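Local atomic coordinates of transcriptional activator PlcR protein (Bacillus thuringiensis, PDB entry 3U3W), a protein that activates transcription of virulence genes as a dimeric quorum-sensing regulator, binding DNA through helix-turn-helix domains once the signal peptide PapR has bound. Residues P109-Q113 / Q144-D150; Q116-Y120 / E137-L141; E192-V196 / I225-S231; M232-Q237 / F266-M272. All coordinates share one frame; numbering follows the deposited sequence.

Contact 1 of 4, residues P109-Q113 / Q144-D150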
loop_
_atom_site.group_PDB
_atom_site.type_symbol
_atom_site.label_atom_id
_atom_site.label_comp_id
_atom_site.label_asym_id
_atom_site.label_seq_id
_atom_site.Cartn_x
_atom_site.Cartn_y
_atom_site.Cartn_z
ATOM N N PRO A 109 -12.699 20.592 -4.544
ATOM C CA PRO A 109 -11.372 21.217 -4.670
ATOM C C PRO A 109 -10.216 20.215 -4.802
ATOM O O PRO A 109 -9.412 20.375 -5.727
ATOM C CB PRO A 109 -11.242 22.046 -3.386
ATOM C CG PRO A 109 -12.660 22.369 -3.014
ATOM C CD PRO A 109 -13.481 21.159 -3.433
ATOM N N GLU A 110 -10.141 19.215 -3.920
ATOM C CA GLU A 110 -9.045 18.248 -3.953
ATOM C C GLU A 110 -9.005 17.454 -5.254
ATOM O O GLU A 110 -7.928 17.235 -5.812
ATOM C CB GLU A 110 -9.086 17.294 -2.748
ATOM C CG GLU A 110 -8.219 16.044 -2.919
ATOM C CD GLU A 110 -8.347 15.033 -1.769
ATOM O OE1 GLU A 110 -9.179 15.220 -0.850
ATOM O OE2 GLU A 110 -7.602 14.030 -1.794
ATOM N N PHE A 111 -10.168 17.011 -5.734
ATOM C CA PHE A 111 -10.211 16.268 -6.995
ATOM C C PHE A 111 -9.907 17.212 -8.165
ATOM O O PHE A 111 -9.199 16.834 -9.097
ATOM C CB PHE A 111 -11.548 15.534 -7.197
ATOM C CG PHE A 111 -11.577 14.619 -8.418
ATOM C CD1 PHE A 111 -10.671 13.572 -8.549
ATOM C CD2 PHE A 111 -12.524 14.796 -9.421
ATOM C CE1 PHE A 111 -10.701 12.720 -9.668
ATOM C CE2 PHE A 111 -12.558 13.953 -10.543
ATOM C CZ PHE A 111 -11.646 12.918 -10.661
ATOM N N GLN A 112 -10.426 18.438 -8.116
ATOM C CA GLN A 112 -10.128 19.407 -9.169
ATOM C C GLN A 112 -8.629 19.698 -9.207
ATOM O O GLN A 112 -8.042 19.789 -10.283
ATOM C CB GLN A 112 -10.942 20.699 -9.009
ATOM C CG GLN A 112 -12.455 20.506 -9.141
ATOM C CD GLN A 112 -13.027 21.015 -10.462
ATOM O OE1 GLN A 112 -13.162 20.261 -11.427
ATOM N NE2 GLN A 112 -13.386 22.296 -10.500
ATOM N N GLN A 113 -8.011 19.824 -8.035
ATOM C CA GLN A 113 -6.573 20.046 -7.966
ATOM C C GLN A 113 -5.777 18.902 -8.581
ATOM O O GLN A 113 -4.795 19.131 -9.287
ATOM C CB GLN A 113 -6.130 20.273 -6.535
ATOM C CG GLN A 113 -4.727 20.806 -6.444
ATOM C CD GLN A 113 -4.200 20.718 -5.046
ATOM O OE1 GLN A 113 -4.246 19.657 -4.442
ATOM N NE2 GLN A 113 -3.715 21.833 -4.505
ATOM N N GLN A 144 -2.902 27.363 -3.134
ATOM C CA GLN A 144 -4.244 27.030 -2.650
ATOM C C GLN A 144 -4.213 26.598 -1.188
ATOM O O GLN A 144 -5.209 26.734 -0.483
ATOM C CB GLN A 144 -4.891 25.910 -3.472
ATOM C CG GLN A 144 -5.299 26.291 -4.878
ATOM C CD GLN A 144 -6.130 25.215 -5.553
ATOM O OE1 GLN A 144 -5.633 24.472 -6.398
ATOM N NE2 GLN A 144 -7.405 25.124 -5.180
ATOM N N GLN A 145 -3.074 26.069 -0.738
ATOM C CA GLN A 145 -2.952 25.529 0.619
ATOM C C GLN A 145 -4.101 24.559 0.891
ATOM O O GLN A 145 -4.759 24.607 1.939
ATOM C CB GLN A 145 -2.958 26.655 1.661
ATOM C CG GLN A 145 -2.090 27.861 1.315
ATOM C CD GLN A 145 -0.740 27.852 2.014
ATOM O OE1 GLN A 145 0.008 26.871 1.947
ATOM N NE2 GLN A 145 -0.420 28.954 2.691
ATOM N N LEU A 146 -4.349 23.686 -0.075
ATOM C CA LEU A 146 -5.469 22.764 0.002
ATOM C C LEU A 146 -5.200 21.676 1.032
ATOM O O LEU A 146 -4.113 21.093 1.065
ATOM C CB LEU A 146 -5.744 22.147 -1.370
ATOM C CG LEU A 146 -7.184 21.752 -1.686
ATOM C CD1 LEU A 146 -8.144 22.756 -1.081
ATOM C CD2 LEU A 146 -7.371 21.678 -3.190
ATOM N N THR A 147 -6.199 21.422 1.875
ATOM C CA THR A 147 -6.121 20.396 2.912
ATOM C C THR A 147 -6.272 18.998 2.307
ATOM O O THR A 147 -5.296 18.411 1.835
ATOM C CB THR A 147 -7.197 20.631 4.001
ATOM O OG1 THR A 147 -8.510 20.541 3.423
ATOM C CG2 THR A 147 -7.016 22.015 4.649
ATOM N N GLY A 148 -7.491 18.466 2.330
ATOM C CA GLY A 148 -7.802 17.224 1.637
ATOM C C GLY A 148 -7.554 15.892 2.346
ATOM O O GLY A 148 -6.875 15.803 3.368
ATOM N N ILE A 149 -8.111 14.841 1.764
ATOM C CA ILE A 149 -7.960 13.483 2.264
ATOM C C ILE A 149 -6.548 12.955 2.020
ATOM O O ILE A 149 -5.896 12.453 2.945
ATOM C CB ILE A 149 -8.976 12.530 1.585
ATOM C CG1 ILE A 149 -10.415 13.003 1.829
ATOM C CG2 ILE A 149 -8.784 11.089 2.071
ATOM C CD1 ILE A 149 -10.839 12.924 3.273
ATOM N N ASP A 150 -6.088 13.058 0.771
ATOM C CA ASP A 150 -4.751 12.603 0.387
ATOM C C ASP A 150 -3.726 13.621 0.869
ATOM O O ASP A 150 -3.575 14.681 0.269
ATOM C CB ASP A 150 -4.673 12.414 -1.134
ATOM C CG ASP A 150 -3.349 11.793 -1.601
ATOM O OD1 ASP A 150 -2.346 11.801 -0.850
ATOM O OD2 ASP A 150 -3.311 11.318 -2.756
HETATM O O HOH W 1 -2.437 23.143 -2.133
#
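Two backbone N-H groups of the loop converge on the carboxylate of Glu110. Ile149 N gives a nearly straight bond to Glu110 OE1 (2.8 Å, 162° at the hydrogen), and Asp150 N gives another to Glu110 OE2 (3.1 Å). Each oxygen thus takes one amide. Both donors come from above the carboxylate plane, tilted roughly 40° out of it. With CG anti to the backbone N (chi1 164°) and the rest of the chain extended, Glu110 reaches straight out from the first turn of its helix. Gly148 passes close by on the donors' side, its CA 3.5 Å from Glu110 OE1. The carboxylate of Asp150 turns away, to a salt bridge with Lys79 and a bond to Tyr152 N.

In this all-helical TPR-like domain the contact ties the start of helix 109-125 to the connection between helices 131-143 and 153-167; on the loop's outer side, Thr147 and Ile149 pack on Ala54 and Gln50 of the second subunit.

Leu146 packs on the helix start: its CD2 lies 3.9 Å from Pro109 CB and also touches Pro109 O (3.5 Å). Leu146 CB meets Gln113 NE2 at 3.7 Å. A water accepts from both Gln113 NE2 (3.0 Å) and Leu146 N (2.9 Å), bridging helix and loop, while Gln113 OE1 takes a hydrogen bond from Gln153.

Contact 2 of 4, residues Q116-Y120 / E137-L141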
loop_
_atom_site.group_PDB
_atom_site.type_symbol
_atom_site.label_atom_id
_atom_site.label_comp_id
_atom_site.label_asym_id
_atom_site.label_seq_id
_atom_site.Cartn_x
_atom_site.Cartn_y
_atom_site.Cartn_z
ATOM N N GLN A 116 -6.115 19.200 -12.469
ATOM C CA GLN A 116 -5.307 20.314 -12.951
ATOM C C GLN A 116 -3.810 20.007 -12.925
ATOM O O GLN A 116 -3.119 20.223 -13.922
ATOM C CB GLN A 116 -5.615 21.589 -12.151
ATOM C CG GLN A 116 -7.051 22.081 -12.340
ATOM C CD GLN A 116 -7.270 23.505 -11.861
ATOM O OE1 GLN A 116 -7.242 23.782 -10.658
ATOM N NE2 GLN A 116 -7.490 24.420 -12.803
ATOM N N TRP A 117 -3.324 19.503 -11.786
ATOM C CA TRP A 117 -1.954 19.003 -11.677
ATOM C C TRP A 117 -1.644 18.075 -12.851
ATOM O O TRP A 117 -0.709 18.327 -13.610
ATOM C CB TRP A 117 -1.726 18.326 -10.302
ATOM C CG TRP A 117 -0.617 17.308 -10.229
ATOM C CD1 TRP A 117 0.606 17.366 -10.843
ATOM C CD2 TRP A 117 -0.643 16.062 -9.513
ATOM N NE1 TRP A 117 1.343 16.234 -10.545
ATOM C CE2 TRP A 117 0.593 15.421 -9.737
ATOM C CE3 TRP A 117 -1.591 15.432 -8.704
ATOM C CZ2 TRP A 117 0.896 14.180 -9.191
ATOM C CZ3 TRP A 117 -1.277 14.200 -8.151
ATOM C CH2 TRP A 117 -0.051 13.588 -8.404
ATOM N N GLN A 118 -2.449 17.029 -13.032
ATOM C CA GLN A 118 -2.175 16.058 -14.089
ATOM C C GLN A 118 -2.278 16.670 -15.495
ATOM O O GLN A 118 -1.540 16.290 -16.410
ATOM C CB GLN A 118 -3.109 14.842 -13.976
ATOM C CG GLN A 118 -2.895 14.019 -12.725
ATOM C CD GLN A 118 -1.614 13.179 -12.775
ATOM O OE1 GLN A 118 -1.070 12.897 -13.847
ATOM N NE2 GLN A 118 -1.136 12.771 -11.607
ATOM N N TYR A 119 -3.205 17.608 -15.661
ATOM C CA TYR A 119 -3.442 18.220 -16.961
ATOM C C TYR A 119 -2.255 19.087 -17.397
ATOM O O TYR A 119 -1.788 18.987 -18.531
ATOM C CB TYR A 119 -4.767 18.995 -16.934
ATOM C CG TYR A 119 -4.940 20.104 -17.960
ATOM C CD1 TYR A 119 -5.247 19.831 -19.291
ATOM C CD2 TYR A 119 -4.857 21.430 -17.572
ATOM C CE1 TYR A 119 -5.422 20.864 -20.215
ATOM C CE2 TYR A 119 -5.030 22.455 -18.470
ATOM C CZ TYR A 119 -5.306 22.175 -19.788
ATOM O OH TYR A 119 -5.468 23.245 -20.654
ATOM N N TYR A 120 -1.755 19.898 -16.471
ATOM C CA TYR A 120 -0.587 20.738 -16.710
ATOM C C TYR A 120 0.668 19.944 -17.021
ATOM O O TYR A 120 1.400 20.295 -17.946
ATOM C CB TYR A 120 -0.321 21.626 -15.504
ATOM C CG TYR A 120 -1.327 22.729 -15.353
ATOM C CD1 TYR A 120 -1.721 23.501 -16.445
ATOM C CD2 TYR A 120 -1.889 23.004 -14.116
ATOM C CE1 TYR A 120 -2.651 24.535 -16.292
ATOM C CE2 TYR A 120 -2.817 24.023 -13.952
ATOM C CZ TYR A 120 -3.194 24.787 -15.037
ATOM O OH TYR A 120 -4.120 25.790 -14.844
ATOM N N GLU A 137 1.780 27.617 -12.913
ATOM C CA GLU A 137 0.453 27.076 -12.663
ATOM C C GLU A 137 0.491 26.070 -11.505
ATOM O O GLU A 137 -0.373 26.081 -10.620
ATOM C CB GLU A 137 -0.120 26.439 -13.922
ATOM C CG GLU A 137 -0.496 27.447 -15.000
ATOM C CD GLU A 137 -1.327 28.610 -14.455
ATOM O OE1 GLU A 137 -2.289 28.374 -13.691
ATOM O OE2 GLU A 137 -1.007 29.771 -14.789
ATOM N N LEU A 138 1.505 25.216 -11.506
ATOM C CA LEU A 138 1.701 24.279 -10.405
ATOM C C LEU A 138 1.872 24.987 -9.059
ATOM O O LEU A 138 1.238 24.616 -8.078
ATOM C CB LEU A 138 2.882 23.363 -10.695
ATOM C CG LEU A 138 2.531 22.384 -11.798
ATOM C CD1 LEU A 138 3.703 21.480 -12.107
ATOM C CD2 LEU A 138 1.326 21.584 -11.351
ATOM N N LYS A 139 2.708 26.022 -9.021
ATOM C CA LYS A 139 2.895 26.792 -7.797
ATOM C C LYS A 139 1.585 27.392 -7.288
ATOM O O LYS A 139 1.401 27.570 -6.088
ATOM C CB LYS A 139 3.968 27.878 -7.985
ATOM C CG LYS A 139 5.386 27.322 -7.918
ATOM C CD LYS A 139 6.453 28.378 -8.155
ATOM C CE LYS A 139 7.803 27.865 -7.657
ATOM N NZ LYS A 139 8.959 28.692 -8.077
ATOM N N LYS A 140 0.670 27.678 -8.203
ATOM C CA LYS A 140 -0.604 28.284 -7.838
ATOM C C LYS A 140 -1.518 27.272 -7.160
ATOM O O LYS A 140 -2.246 27.613 -6.235
ATOM C CB LYS A 140 -1.271 28.932 -9.061
ATOM C CG LYS A 140 -0.800 30.373 -9.321
ATOM C CD LYS A 140 -1.205 30.899 -10.712
ATOM C CE LYS A 140 -2.672 30.615 -11.039
ATOM N NZ LYS A 140 -3.061 31.129 -12.394
ATOM N N LEU A 141 -1.473 26.026 -7.619
ATOM C CA LEU A 141 -2.147 24.933 -6.922
ATOM C C LEU A 141 -1.616 24.812 -5.494
ATOM O O LEU A 141 -2.382 24.606 -4.562
ATOM C CB LEU A 141 -1.958 23.609 -7.665
ATOM C CG LEU A 141 -2.395 23.555 -9.127
ATOM C CD1 LEU A 141 -2.208 22.141 -9.726
ATOM C CD2 LEU A 141 -3.831 24.027 -9.272
#
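Tyr120 lays one ring face against the aliphatic part of Glu137. CB of Glu137 sits over the middle of the Tyr120 ring, 3.7 Å from its centroid and nearly on the ring normal, a CH-pi contact; CD2 of Tyr119 approaches the opposite face near its rim. The Glu137 chain turns about its CB-CG bond (chi2 -48°), which carries its carboxylate along the ring toward the phenol end, where Glu137 OE1 comes within 3.4 Å of Tyr120 OH. The ring and carboxylate planes are inclined by 50°. Glu137 OE1 also turns its syn lone pair to Lys140 NZ at 3.1 Å, a salt bridge one turn along the same helix.

The two segments belong to helices 109-125 and 131-143, a helical hairpin of the TPR-like domain, and run almost antiparallel (169°) with their axes 10.2 Å apart.

Leu141 points its two methyls at different residues. CD1 lies against the backbone of Trp117, 3.5 Å from its N, and near the plane of the Tyr120 ring at its edge, whereas Leu141 CD2 meets OE1 of Gln116 at 3.7 Å. Leu138 sends CD2 obliquely toward the indole, 4.3 Å from Trp117 CD1. Beyond this pair, Ile157 of helix 153-167 touches both Trp117 and Leu138, and Trp117 packs on the backbone of the bound peptide.

Contact 3 of 4, residues E192-V196 / I225-S231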
loop_
_atom_site.group_PDB
_atom_site.type_symbol
_atom_site.label_atom_id
_atom_site.label_comp_id
_atom_site.label_asym_id
_atom_site.label_seq_id
_atom_site.Cartn_x
_atom_site.Cartn_y
_atom_site.Cartn_z
ATOM N N GLU A 192 6.415 5.116 1.313
ATOM C CA GLU A 192 7.752 4.740 0.877
ATOM C C GLU A 192 7.905 4.600 -0.648
ATOM O O GLU A 192 8.995 4.829 -1.187
ATOM C CB GLU A 192 8.245 3.511 1.648
ATOM C CG GLU A 192 8.130 3.700 3.160
ATOM C CD GLU A 192 9.180 2.943 3.952
ATOM O OE1 GLU A 192 10.323 3.454 4.081
ATOM O OE2 GLU A 192 8.853 1.845 4.462
ATOM N N GLU A 193 6.823 4.257 -1.344
ATOM C CA GLU A 193 6.844 4.327 -2.806
ATOM C C GLU A 193 7.170 5.729 -3.309
ATOM O O GLU A 193 8.010 5.882 -4.194
ATOM C CB GLU A 193 5.546 3.837 -3.422
ATOM C CG GLU A 193 5.545 2.340 -3.725
ATOM C CD GLU A 193 4.147 1.808 -4.000
ATOM O OE1 GLU A 193 3.158 2.477 -3.611
ATOM O OE2 GLU A 193 4.041 0.719 -4.610
ATOM N N PHE A 194 6.532 6.749 -2.733
ATOM C CA PHE A 194 6.834 8.123 -3.124
ATOM C C PHE A 194 8.298 8.506 -2.840
ATOM O O PHE A 194 8.964 9.093 -3.684
ATOM C CB PHE A 194 5.875 9.130 -2.481
ATOM C CG PHE A 194 6.058 10.534 -2.988
ATOM C CD1 PHE A 194 6.021 10.803 -4.352
ATOM C CD2 PHE A 194 6.280 11.584 -2.107
ATOM C CE1 PHE A 194 6.198 12.090 -4.819
ATOM C CE2 PHE A 194 6.464 12.886 -2.563
ATOM C CZ PHE A 194 6.423 13.141 -3.913
ATOM N N ASP A 195 8.775 8.157 -1.653
ATOM C CA ASP A 195 10.169 8.315 -1.260
ATOM C C ASP A 195 11.093 7.748 -2.341
ATOM O O ASP A 195 12.090 8.375 -2.713
ATOM C CB ASP A 195 10.393 7.564 0.061
ATOM C CG ASP A 195 11.606 8.063 0.853
ATOM O OD1 ASP A 195 11.396 8.755 1.874
ATOM O OD2 ASP A 195 12.763 7.746 0.483
ATOM N N VAL A 196 10.766 6.558 -2.843
ATOM C CA VAL A 196 11.596 5.922 -3.850
ATOM C C VAL A 196 11.576 6.749 -5.128
ATOM O O VAL A 196 12.596 6.910 -5.804
ATOM C CB VAL A 196 11.123 4.479 -4.173
ATOM C CG1 VAL A 196 11.768 3.971 -5.440
ATOM C CG2 VAL A 196 11.424 3.546 -3.022
ATOM N N ILE A 225 15.222 0.510 -0.397
ATOM C CA ILE A 225 13.841 0.746 0.012
ATOM C C ILE A 225 12.861 -0.067 -0.833
ATOM O O ILE A 225 11.889 -0.605 -0.319
ATOM C CB ILE A 225 13.456 2.232 -0.064
ATOM C CG1 ILE A 225 14.359 3.049 0.871
ATOM C CG2 ILE A 225 11.978 2.424 0.308
ATOM C CD1 ILE A 225 14.224 4.537 0.691
ATOM N N SER A 226 13.129 -0.151 -2.129
ATOM C CA SER A 226 12.275 -0.897 -3.038
ATOM C C SER A 226 12.237 -2.389 -2.692
ATOM O O SER A 226 11.161 -2.973 -2.615
ATOM C CB SER A 226 12.725 -0.709 -4.484
ATOM O OG SER A 226 12.456 0.606 -4.913
ATOM N N CYS A 227 13.403 -3.001 -2.493
ATOM C CA CYS A 227 13.449 -4.417 -2.112
ATOM C C CYS A 227 12.782 -4.722 -0.761
ATOM O O CYS A 227 12.079 -5.713 -0.620
ATOM C CB CYS A 227 14.879 -4.945 -2.151
ATOM S SG CYS A 227 15.554 -4.900 -3.819
ATOM N N ARG A 228 12.973 -3.844 0.208
ATOM C CA ARG A 228 12.381 -4.019 1.523
ATOM C C ARG A 228 10.859 -3.948 1.496
ATOM O O ARG A 228 10.192 -4.638 2.266
ATOM C CB ARG A 228 12.948 -2.995 2.521
ATOM C CG ARG A 228 12.193 -2.957 3.835
ATOM C CD ARG A 228 12.956 -2.198 4.924
ATOM N NE ARG A 228 13.260 -0.828 4.535
ATOM C CZ ARG A 228 12.362 0.148 4.498
ATOM N NH1 ARG A 228 11.102 -0.097 4.834
ATOM N NH2 ARG A 228 12.724 1.371 4.128
ATOM N N ILE A 229 10.302 -3.105 0.635
ATOM C CA ILE A 229 8.839 -3.011 0.547
ATOM C C ILE A 229 8.269 -3.856 -0.605
ATOM O O ILE A 229 7.089 -3.822 -0.885
ATOM C CB ILE A 229 8.350 -1.539 0.458
ATOM C CG1 ILE A 229 8.671 -0.913 -0.900
ATOM C CG2 ILE A 229 8.960 -0.698 1.583
ATOM C CD1 ILE A 229 8.181 0.528 -1.010
ATOM N N ASN A 230 9.133 -4.620 -1.259
ATOM C CA ASN A 230 8.737 -5.415 -2.411
ATOM C C ASN A 230 8.040 -4.636 -3.524
ATOM O O ASN A 230 7.037 -5.093 -4.077
ATOM C CB ASN A 230 7.883 -6.601 -1.964
ATOM C CG ASN A 230 8.614 -7.497 -0.980
ATOM O OD1 ASN A 230 8.117 -7.778 0.106
ATOM N ND2 ASN A 230 9.806 -7.937 -1.356
ATOM N N SER A 231 8.592 -3.475 -3.864
ATOM C CA SER A 231 8.056 -2.646 -4.938
ATOM C C SER A 231 8.895 -2.737 -6.204
ATOM O O SER A 231 10.122 -2.678 -6.144
ATOM C CB SER A 231 7.975 -1.191 -4.490
ATOM O OG SER A 231 7.096 -0.462 -5.312
#
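A Schellman motif ends helix 212-228 in this TPR-like domain, and the first turn of helix 192-208 packs against that end. Asn230, with positive phi, is the C-prime residue; Ser231 N bonds back to Ser226 O, and the weaker bond from Asn230 N goes to Cys227 O. The backbone of Asn230 also hydrogen-bonds to the second subunit.

Glu192 and Arg228 form an end-on, two-pronged salt bridge. Arg228 NH1 holds Glu192 OE2 at 3.0 Å and its NH2 holds Glu192 OE1 at 3.2 Å, both bonds nearly straight. The oxygens lie close to the guanidinium plane and are met on their syn sides, although the two flat groups are twisted by 33°. A bend at chi3 (58°) brings the arginine end round to the glutamate.

Beneath the ion pair, Ile229 extends CD1 to within 4.0 Å of Glu193 N. Its CG1 lies between the backbone N and the carbonyl carbon (chi1 72°), directing the branch across to the other helix. Deeper in, Val196 and Ile225 lie alongside, pointing opposite ways, and touch through their CG2 methyls at 3.6 Å, while Val196 CG1 rests 3.5 Å from Ser226 OG, itself bonded to Ala222 O.

Contact 4 of 4, residues M232-Q237 / F266-M272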
loop_
_atom_site.group_PDB
_atom_site.type_symbol
_atom_site.label_atom_id
_atom_site.label_comp_id
_atom_site.label_asym_id
_atom_site.label_seq_id
_atom_site.Cartn_x
_atom_site.Cartn_y
_atom_site.Cartn_z
ATOM N N MET A 232 8.213 -2.867 -7.339
ATOM C CA MET A 232 8.833 -3.009 -8.657
ATOM C C MET A 232 8.624 -1.738 -9.455
ATOM O O MET A 232 9.038 -1.657 -10.614
ATOM C CB MET A 232 8.126 -4.114 -9.464
ATOM C CG MET A 232 8.529 -5.510 -9.195
ATOM S SD MET A 232 7.992 -6.631 -10.496
ATOM C CE MET A 232 6.261 -6.851 -10.082
ATOM N N ALA A 233 7.918 -0.776 -8.874
ATOM C CA ALA A 233 7.465 0.380 -9.644
ATOM C C ALA A 233 8.617 1.118 -10.385
ATOM O O ALA A 233 8.520 1.426 -11.577
ATOM C CB ALA A 233 6.667 1.335 -8.737
ATOM N N LEU A 234 9.711 1.371 -9.674
ATOM C CA LEU A 234 10.831 2.109 -10.233
ATOM C C LEU A 234 12.131 1.310 -10.237
ATOM O O LEU A 234 13.188 1.851 -10.557
ATOM C CB LEU A 234 11.027 3.420 -9.463
ATOM C CG LEU A 234 9.907 4.442 -9.672
ATOM C CD1 LEU A 234 10.327 5.762 -9.131
ATOM C CD2 LEU A 234 9.577 4.566 -11.164
ATOM N N ILE A 235 12.059 0.027 -9.896
ATOM C CA ILE A 235 13.283 -0.751 -9.676
ATOM C C ILE A 235 14.088 -0.955 -10.967
ATOM O O ILE A 235 15.312 -0.955 -10.939
ATOM C CB ILE A 235 13.013 -2.122 -8.964
ATOM C CG1 ILE A 235 14.316 -2.729 -8.458
ATOM C CG2 ILE A 235 12.315 -3.108 -9.902
ATOM C CD1 ILE A 235 14.557 -2.508 -7.014
ATOM N N GLY A 236 13.406 -1.136 -12.094
ATOM C CA GLY A 236 14.095 -1.206 -13.377
ATOM C C GLY A 236 14.864 0.087 -13.668
ATOM O O GLY A 236 16.063 0.063 -13.953
ATOM N N GLN A 237 14.169 1.218 -13.565
ATOM C CA GLN A 237 14.773 2.528 -13.801
ATOM C C GLN A 237 15.978 2.741 -12.901
ATOM O O GLN A 237 16.975 3.290 -13.338
ATOM C CB GLN A 237 13.751 3.655 -13.598
ATOM C CG GLN A 237 12.554 3.568 -14.545
ATOM C CD GLN A 237 11.440 2.662 -13.993
ATOM O OE1 GLN A 237 11.696 1.534 -13.570
ATOM N NE2 GLN A 237 10.205 3.166 -13.986
ATOM N N PHE A 266 13.648 -6.208 -15.716
ATOM C CA PHE A 266 12.397 -5.579 -15.287
ATOM C C PHE A 266 11.633 -4.929 -16.416
ATOM O O PHE A 266 10.408 -5.036 -16.470
ATOM C CB PHE A 266 12.618 -4.581 -14.152
ATOM C CG PHE A 266 12.901 -5.240 -12.849
ATOM C CD1 PHE A 266 11.884 -5.881 -12.146
ATOM C CD2 PHE A 266 14.183 -5.261 -12.334
ATOM C CE1 PHE A 266 12.148 -6.528 -10.940
ATOM C CE2 PHE A 266 14.452 -5.897 -11.125
ATOM C CZ PHE A 266 13.432 -6.539 -10.434
ATOM N N PHE A 267 12.345 -4.269 -17.328
ATOM C CA PHE A 267 11.675 -3.668 -18.481
ATOM C C PHE A 267 10.921 -4.723 -19.295
ATOM O O PHE A 267 9.816 -4.473 -19.771
ATOM C CB PHE A 267 12.645 -2.859 -19.358
ATOM C CG PHE A 267 13.233 -1.662 -18.658
ATOM C CD1 PHE A 267 12.670 -1.186 -17.480
ATOM C CD2 PHE A 267 14.351 -1.021 -19.163
ATOM C CE1 PHE A 267 13.209 -0.092 -16.823
ATOM C CE2 PHE A 267 14.905 0.073 -18.508
ATOM C CZ PHE A 267 14.333 0.535 -17.338
ATOM N N ASP A 268 11.531 -5.895 -19.449
ATOM C CA ASP A 268 10.898 -6.996 -20.163
ATOM C C ASP A 268 9.608 -7.415 -19.474
ATOM O O ASP A 268 8.512 -7.192 -19.990
ATOM C CB ASP A 268 11.843 -8.196 -20.268
ATOM C CG ASP A 268 11.164 -9.424 -20.865
ATOM O OD1 ASP A 268 10.729 -9.346 -22.035
ATOM O OD2 ASP A 268 11.068 -10.465 -20.167
ATOM N N ILE A 269 9.741 -8.011 -18.295
ATOM C CA ILE A 269 8.575 -8.554 -17.596
ATOM C C ILE A 269 7.492 -7.526 -17.272
ATOM O O ILE A 269 6.317 -7.880 -17.204
ATOM C CB ILE A 269 8.932 -9.342 -16.308
ATOM C CG1 ILE A 269 9.289 -8.393 -15.173
ATOM C CG2 ILE A 269 10.039 -10.347 -16.564
ATOM C CD1 ILE A 269 8.802 -8.869 -13.832
ATOM N N LEU A 270 7.862 -6.265 -17.066
ATOM C CA LEU A 270 6.843 -5.238 -16.825
ATOM C C LEU A 270 6.328 -4.621 -18.131
ATOM O O LEU A 270 5.477 -3.727 -18.118
ATOM C CB LEU A 270 7.333 -4.171 -15.849
ATOM C CG LEU A 270 7.470 -4.657 -14.403
ATOM C CD1 LEU A 270 8.004 -3.553 -13.474
ATOM C CD2 LEU A 270 6.129 -5.199 -13.902
ATOM N N GLU A 271 6.849 -5.122 -19.249
ATOM C CA GLU A 271 6.458 -4.664 -20.584
ATOM C C GLU A 271 6.654 -3.159 -20.789
ATOM O O GLU A 271 5.812 -2.502 -21.398
ATOM C CB GLU A 271 5.006 -5.061 -20.886
ATOM C CG GLU A 271 4.812 -6.560 -21.098
ATOM C CD GLU A 271 3.345 -6.969 -21.126
ATOM O OE1 GLU A 271 2.827 -7.377 -20.065
ATOM O OE2 GLU A 271 2.716 -6.885 -22.205
ATOM N N MET A 272 7.763 -2.622 -20.280
ATOM C CA MET A 272 8.060 -1.192 -20.406
ATOM C C MET A 272 8.770 -0.907 -21.736
ATOM O O MET A 272 9.983 -0.685 -21.773
ATOM C CB MET A 272 8.904 -0.718 -19.219
ATOM C CG MET A 272 8.197 -0.807 -17.872
ATOM S SD MET A 272 9.297 -0.687 -16.430
ATOM C CE MET A 272 8.092 -0.471 -15.130
#
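Met232 and Phe266 bury the most surface here, their side chains set roughly perpendicular. CG of Met232 lies 4.1 Å from Phe266 CE1, and the Met232 sulfur sits at the ring edge, 5.3 Å from the Phe266 centroid, in a Met-aromatic contact. A bend at chi3 (-79°) turns the methionine end along Leu270, whose CD2 approaches both SD and CE, while Leu270 CD1 reaches Met232 O at 3.6 Å. SD also meets CD1 of Ile269.

One face of the Phe266 ring receives Ile235 CG2 almost squarely, 3.4 Å from the centroid and 4° off the normal, a close CH-pi contact. Across the interface from Phe266 CB lies Gly236 CA, at 3.8 Å, and the backbones come nearest at this pair. Phe267 slants its CE1 to 3.6 Å from Gly236 C, with Gln237 OE1 in the ring plane at the edge. The amide nitrogen of Gln237 bonds an acidic side chain of the bound peptide.

Phe266 meets Phe265 of the second subunit edge-to-face, and Met232 packs on its counterpart there. The segments join the start of helix 235-248 to the end of helix 253-269, which finishes in a Schellman motif at Glu271: successive helices packed start against end, as in TPR-like folds.

How the contacts relate
All four contacts lie in the C-terminal TPR-like domain, in two touching pairs. Contacts 1 and 2 share helix 109-125, their centres 12 Å apart, and meet where Gln113 NE2 approaches Leu141 O (3.1 Å). Contacts 3 and 4 have centres 14 Å apart and join through Ile235 CD1, 3.6 Å from Ser226 CB, as helix 212-228 gives way to helix 235-248. Contacts 1 and 3 lie on opposite sides of the chain's centre, their own centres about 25 Å apart. The peptide is touched from both pairs, by contacts 2 and 4; contacts 1, 3 and 4 reach the second subunit. DNA is remote: its nearest atoms are about 18 Å from contact 1 and about 41 Å from contact 4.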